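Local coordinates for hypothetical protein Atu0492 (Agrobacterium tumefaciens str., PDB 2GMY) that is of unknown function but probably takes part in antioxidant defence as an AhpD-like member of the carboxymuconolactone decarboxylase family, at the interface of chains A and B and the interface of chains A and C. Sequence-based numbering; all coordinates share one arbitrary frame. Chains: chain A/B/C, Hypothetical protein Atu0492.

Contact 1: the interface of chains A and B. Residues chain A 5, 7, 10-11, 14, 140; chain B 117, 121, 124.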
loop_
_atom_site.group_PDB
_atom_site.type_symbol
_atom_site.label_atom_id
_atom_site.label_comp_id
_atom_site.label_asym_id
_atom_site.label_seq_id
_atom_site.Cartn_x
_atom_site.Cartn_y
_atom_site.Cartn_z
ATOM N N ILE A 5 -13.702 -1.092 26.097
ATOM C CA ILE A 5 -14.839 -0.370 26.660
ATOM C C ILE A 5 -16.125 -1.152 26.397
ATOM O O ILE A 5 -16.321 -1.677 25.294
ATOM C CB ILE A 5 -14.988 1.062 26.055
ATOM C CG1 ILE A 5 -13.750 1.920 26.336
ATOM C CG2 ILE A 5 -16.231 1.772 26.609
ATOM C CD1 ILE A 5 -13.701 3.207 25.524
ATOM N N TYR A 7 -19.218 -0.359 25.424
ATOM C CA TYR A 7 -19.705 0.875 24.822
ATOM C C TYR A 7 -21.205 1.092 25.026
ATOM O O TYR A 7 -21.660 2.232 25.131
ATOM C CB TYR A 7 -19.296 0.970 23.347
ATOM C CG TYR A 7 -19.728 -0.195 22.497
ATOM C CD1 TYR A 7 -20.977 -0.197 21.875
ATOM C CD2 TYR A 7 -18.882 -1.289 22.292
ATOM C CE1 TYR A 7 -21.386 -1.258 21.087
ATOM C CE2 TYR A 7 -19.281 -2.359 21.498
ATOM C CZ TYR A 7 -20.537 -2.337 20.901
ATOM O OH TYR A 7 -20.956 -3.385 20.111
ATOM N N ALA A 10 -21.152 2.511 28.579
ATOM C CA ALA A 10 -20.471 3.807 28.631
ATOM C C ALA A 10 -21.282 4.946 28.010
ATOM O O ALA A 10 -21.303 6.057 28.545
ATOM C CB ALA A 10 -19.084 3.712 27.996
ATOM N N SER A 11 -21.951 4.678 26.888
ATOM C CA SER A 11 -22.869 5.659 26.300
ATOM C C SER A 11 -24.085 5.003 25.663
ATOM O O SER A 11 -24.103 4.747 24.454
ATOM C CB SER A 11 -22.169 6.588 25.297
ATOM O OG SER A 11 -23.099 7.532 24.781
ATOM N N ALA A 14 -25.486 6.822 22.443
ATOM C CA ALA A 14 -24.716 6.611 21.216
ATOM C C ALA A 14 -25.022 5.239 20.650
ATOM O O ALA A 14 -25.258 5.092 19.445
ATOM C CB ALA A 14 -23.210 6.757 21.489
ATOM N N PHE A 140 -13.000 -1.000 20.059
ATOM C CA PHE A 140 -13.161 -1.297 21.493
ATOM C C PHE A 140 -12.820 -2.747 21.846
ATOM O O PHE A 140 -13.107 -3.210 22.956
ATOM C CB PHE A 140 -14.568 -0.907 21.966
ATOM C CG PHE A 140 -14.881 0.566 21.763
ATOM C CD1 PHE A 140 -13.879 1.525 21.885
ATOM C CD2 PHE A 140 -16.166 0.982 21.448
ATOM C CE1 PHE A 140 -14.154 2.883 21.687
ATOM C CE2 PHE A 140 -16.455 2.340 21.259
ATOM C CZ PHE A 140 -15.446 3.288 21.381
ATOM N N ASP B 117 -14.316 7.514 28.895
ATOM C CA ASP B 117 -14.818 6.394 28.098
ATOM C C ASP B 117 -16.124 6.770 27.386
ATOM O O ASP B 117 -16.309 6.436 26.212
ATOM C CB ASP B 117 -14.998 5.139 28.953
ATOM C CG ASP B 117 -13.667 4.534 29.401
ATOM O OD1 ASP B 117 -12.588 5.010 28.969
ATOM O OD2 ASP B 117 -13.705 3.562 30.188
ATOM N N VAL B 121 -16.712 6.822 23.313
ATOM C CA VAL B 121 -17.800 6.180 22.562
ATOM C C VAL B 121 -18.462 7.164 21.604
ATOM O O VAL B 121 -18.694 6.843 20.443
ATOM C CB VAL B 121 -18.852 5.495 23.496
ATOM C CG1 VAL B 121 -20.003 4.914 22.686
ATOM C CG2 VAL B 121 -18.192 4.400 24.300
ATOM N N THR B 124 -16.164 7.842 18.714
ATOM C CA THR B 124 -16.024 6.726 17.773
ATOM C C THR B 124 -17.280 6.568 16.911
ATOM O O THR B 124 -17.189 6.296 15.707
ATOM C CB THR B 124 -15.619 5.435 18.518
ATOM O OG1 THR B 124 -14.416 5.689 19.276
ATOM C CG2 THR B 124 -15.369 4.286 17.533
#

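Contact 2: the interface of chains A and C. Residues chain A 49, 52-53, 144; chain C 71, 74, 78.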
loop_
_atom_site.group_PDB
_atom_site.type_symbol
_atom_site.label_atom_id
_atom_site.label_comp_id
_atom_site.label_asym_id
_atom_site.label_seq_id
_atom_site.Cartn_x
_atom_site.Cartn_y
_atom_site.Cartn_z
ATOM N N ALA A 49 -13.337 -9.582 13.636
ATOM C CA ALA A 49 -13.722 -10.945 14.038
ATOM C C ALA A 49 -15.081 -10.958 14.728
ATOM O O ALA A 49 -15.900 -11.858 14.491
ATOM C CB ALA A 49 -12.671 -11.556 14.944
ATOM N N VAL A 52 -17.567 -10.687 11.918
ATOM C CA VAL A 52 -17.538 -11.880 11.064
ATOM C C VAL A 52 -18.233 -13.050 11.760
ATOM O O VAL A 52 -19.062 -13.724 11.169
ATOM C CB VAL A 52 -16.105 -12.270 10.629
ATOM C CG1 VAL A 52 -16.092 -13.651 9.957
ATOM C CG2 VAL A 52 -15.534 -11.207 9.677
ATOM N N ASP A 53 -17.917 -13.255 13.030
ATOM C CA ASP A 53 -18.532 -14.349 13.784
ATOM C C ASP A 53 -20.053 -14.233 13.749
ATOM O O ASP A 53 -20.751 -15.213 13.469
ATOM C CB ASP A 53 -18.055 -14.361 15.231
ATOM C CG ASP A 53 -18.559 -15.582 15.998
ATOM O OD1 ASP A 53 -18.200 -16.708 15.597
ATOM O OD2 ASP A 53 -19.289 -15.398 16.997
ATOM N N HIS A 144 -16.017 -11.898 20.542
ATOM C CA HIS A 144 -17.134 -12.776 20.158
ATOM C C HIS A 144 -17.147 -14.036 21.022
ATOM O O HIS A 144 -16.101 -14.426 21.547
ATOM C CB HIS A 144 -17.142 -13.115 18.646
ATOM C CG HIS A 144 -16.021 -14.004 18.194
ATOM N ND1 HIS A 144 -16.031 -15.373 18.375
ATOM C CD2 HIS A 144 -14.876 -13.723 17.525
ATOM C CE1 HIS A 144 -14.930 -15.895 17.859
ATOM N NE2 HIS A 144 -14.216 -14.916 17.330
ATOM N N LEU C 71 -13.268 -18.001 10.960
ATOM C CA LEU C 71 -12.610 -16.812 11.528
ATOM C C LEU C 71 -11.158 -16.614 11.084
ATOM O O LEU C 71 -10.490 -15.646 11.499
ATOM C CB LEU C 71 -12.701 -16.825 13.062
ATOM C CG LEU C 71 -13.995 -16.272 13.698
ATOM C CD1 LEU C 71 -14.171 -14.775 13.419
ATOM C CD2 LEU C 71 -15.226 -17.027 13.243
ATOM N N VAL C 74 -9.807 -13.351 9.735
ATOM C CA VAL C 74 -9.775 -12.226 10.657
ATOM C C VAL C 74 -9.234 -12.654 12.019
ATOM O O VAL C 74 -9.677 -12.161 13.059
ATOM C CB VAL C 74 -11.171 -11.559 10.786
ATOM C CG1 VAL C 74 -11.565 -10.907 9.466
ATOM C CG2 VAL C 74 -12.229 -12.577 11.210
ATOM N N SER C 78 -9.808 -12.505 16.829
ATOM C CA SER C 78 -10.643 -13.643 17.281
ATOM C C SER C 78 -10.035 -14.380 18.462
ATOM O O SER C 78 -8.882 -14.802 18.389
ATOM C CB SER C 78 -10.872 -14.645 16.150
ATOM O OG SER C 78 -11.591 -15.778 16.635
#

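Contact 1: the interface of chains A and B
B:Val121 rises from the regular helical backbone of helix 117-139 into a curved stretch of chain A, where the extended A:Ile5 leads into helix 7-10 and A:Ser11 breaks the helical path before helix 12-26. This is a classic knob-in-socket contact between two copies of one protein. The two methyls of the valine divide the socket. CG1, anti to the backbone N (chi1 177°), reaches CB of A:Ser11 at 3.8 Å and CB of A:Ala14 at 3.9 Å. CG2 points to the other half, lying 3.7 Å from CB of A:Tyr7 and close to the methyl of A:Ala10 and CG2 of A:Ile5. A:Tyr7 has its CG between the backbone N and carbonyl carbon (chi1 56°), which swings the phenol away and presents CB to the valine.

A:Phe140 closes the socket with its rim. Its CZ stands 3.4 Å from OG1 of B:Thr124 and 3.6 Å from the CB of that threonine, the two side chains meeting head-on across the interface. Within chain A, CB of A:Ile5 sits above one ring face, toward its rim, and may help to position the ring. Beyond it, CG1 of A:Ile5 passes CG of B:Asp117 at 4.0 Å; B:Asp117 opens helix 117-139, where the helix N-terminus would be expected to stabilise a negative charge.

In the fold, the N-terminal segment and the residue following helix 117-139 of chain A clasp the opening turns of the same helix in chain B, and the two-fold repeats this clasp with the chains exchanged.

Contact 2: the interface of chains A and C
C:Leu71 and C:Val74 pack against A:Ala49 and A:Val52 in a two-fold symmetric contact between identical chains, and such a contact probably helps to join subunits within the deposited six-chain assembly. The chain A side is the start of helix 49-61. A:Ala49 lies within the CXXC sequence typical of the AhpD family, so the interface borders the probable redox site, although the structure alone does not show that assembly affects chemistry there.

Small side chains permit a close approach of the backbones. CB of A:Ala49 lies 3.6 Å from the carbonyl O of C:Val74 and 3.7 Å from CA of C:Ser78, while its own CA receives CG2 of C:Val74 at 3.6 Å. With CG1 anti to the carbonyl carbon (chi1 -66°), CG2 of C:Val74 sits between its own backbone N and carbonyl carbon, and from there it also meets CG2 of A:Val52 at 3.9 Å, the two valines meeting end on, methyl to methyl.

C:Leu71 sends its two methyls to different neighbours. CD1 lies 3.6 Å from the backbone O of A:Ala49, whereas CD2 turns to the carboxylate of A:Asp53 and passes OD1 at 3.8 Å. A:Val52 and this leucine run antiparallel alongside one another.

An apolar patch is often supplemented by a polar link, and A:His144 supplies one here. Its imidazole bonds C:Ser78 through NE2, with CB of the serine in the ring plane at the edge; the structure alone does not show which of the two donates. The serine OG is anti to its backbone N (chi1 176°), directed at the ring. Within chain A, CB of A:Asp53 lies over one face of the imidazole, toward the rim, and probably helps to fix its tilt. The NE2 of A:His144 and the OG of C:Ser78 are 2.8 Å apart, with an angle of 154° at the hydrogen.

About 20 Å separates the C-alpha centres of contact 1 and contact 2, which engage different partners of chain A. No residue is common to both, yet the segment following helix 117-139 serves each: A:Phe140 in contact 1 and, four residues on, A:His144 in contact 2, so one short segment contributes to both packings. The remaining chain A surfaces differ, the N-terminal segment for contact 1 and the start of helix 49-61 for contact 2. Two separate two-fold contacts on one chain allow pairs to be linked further, in keeping with the six-copy deposited assembly.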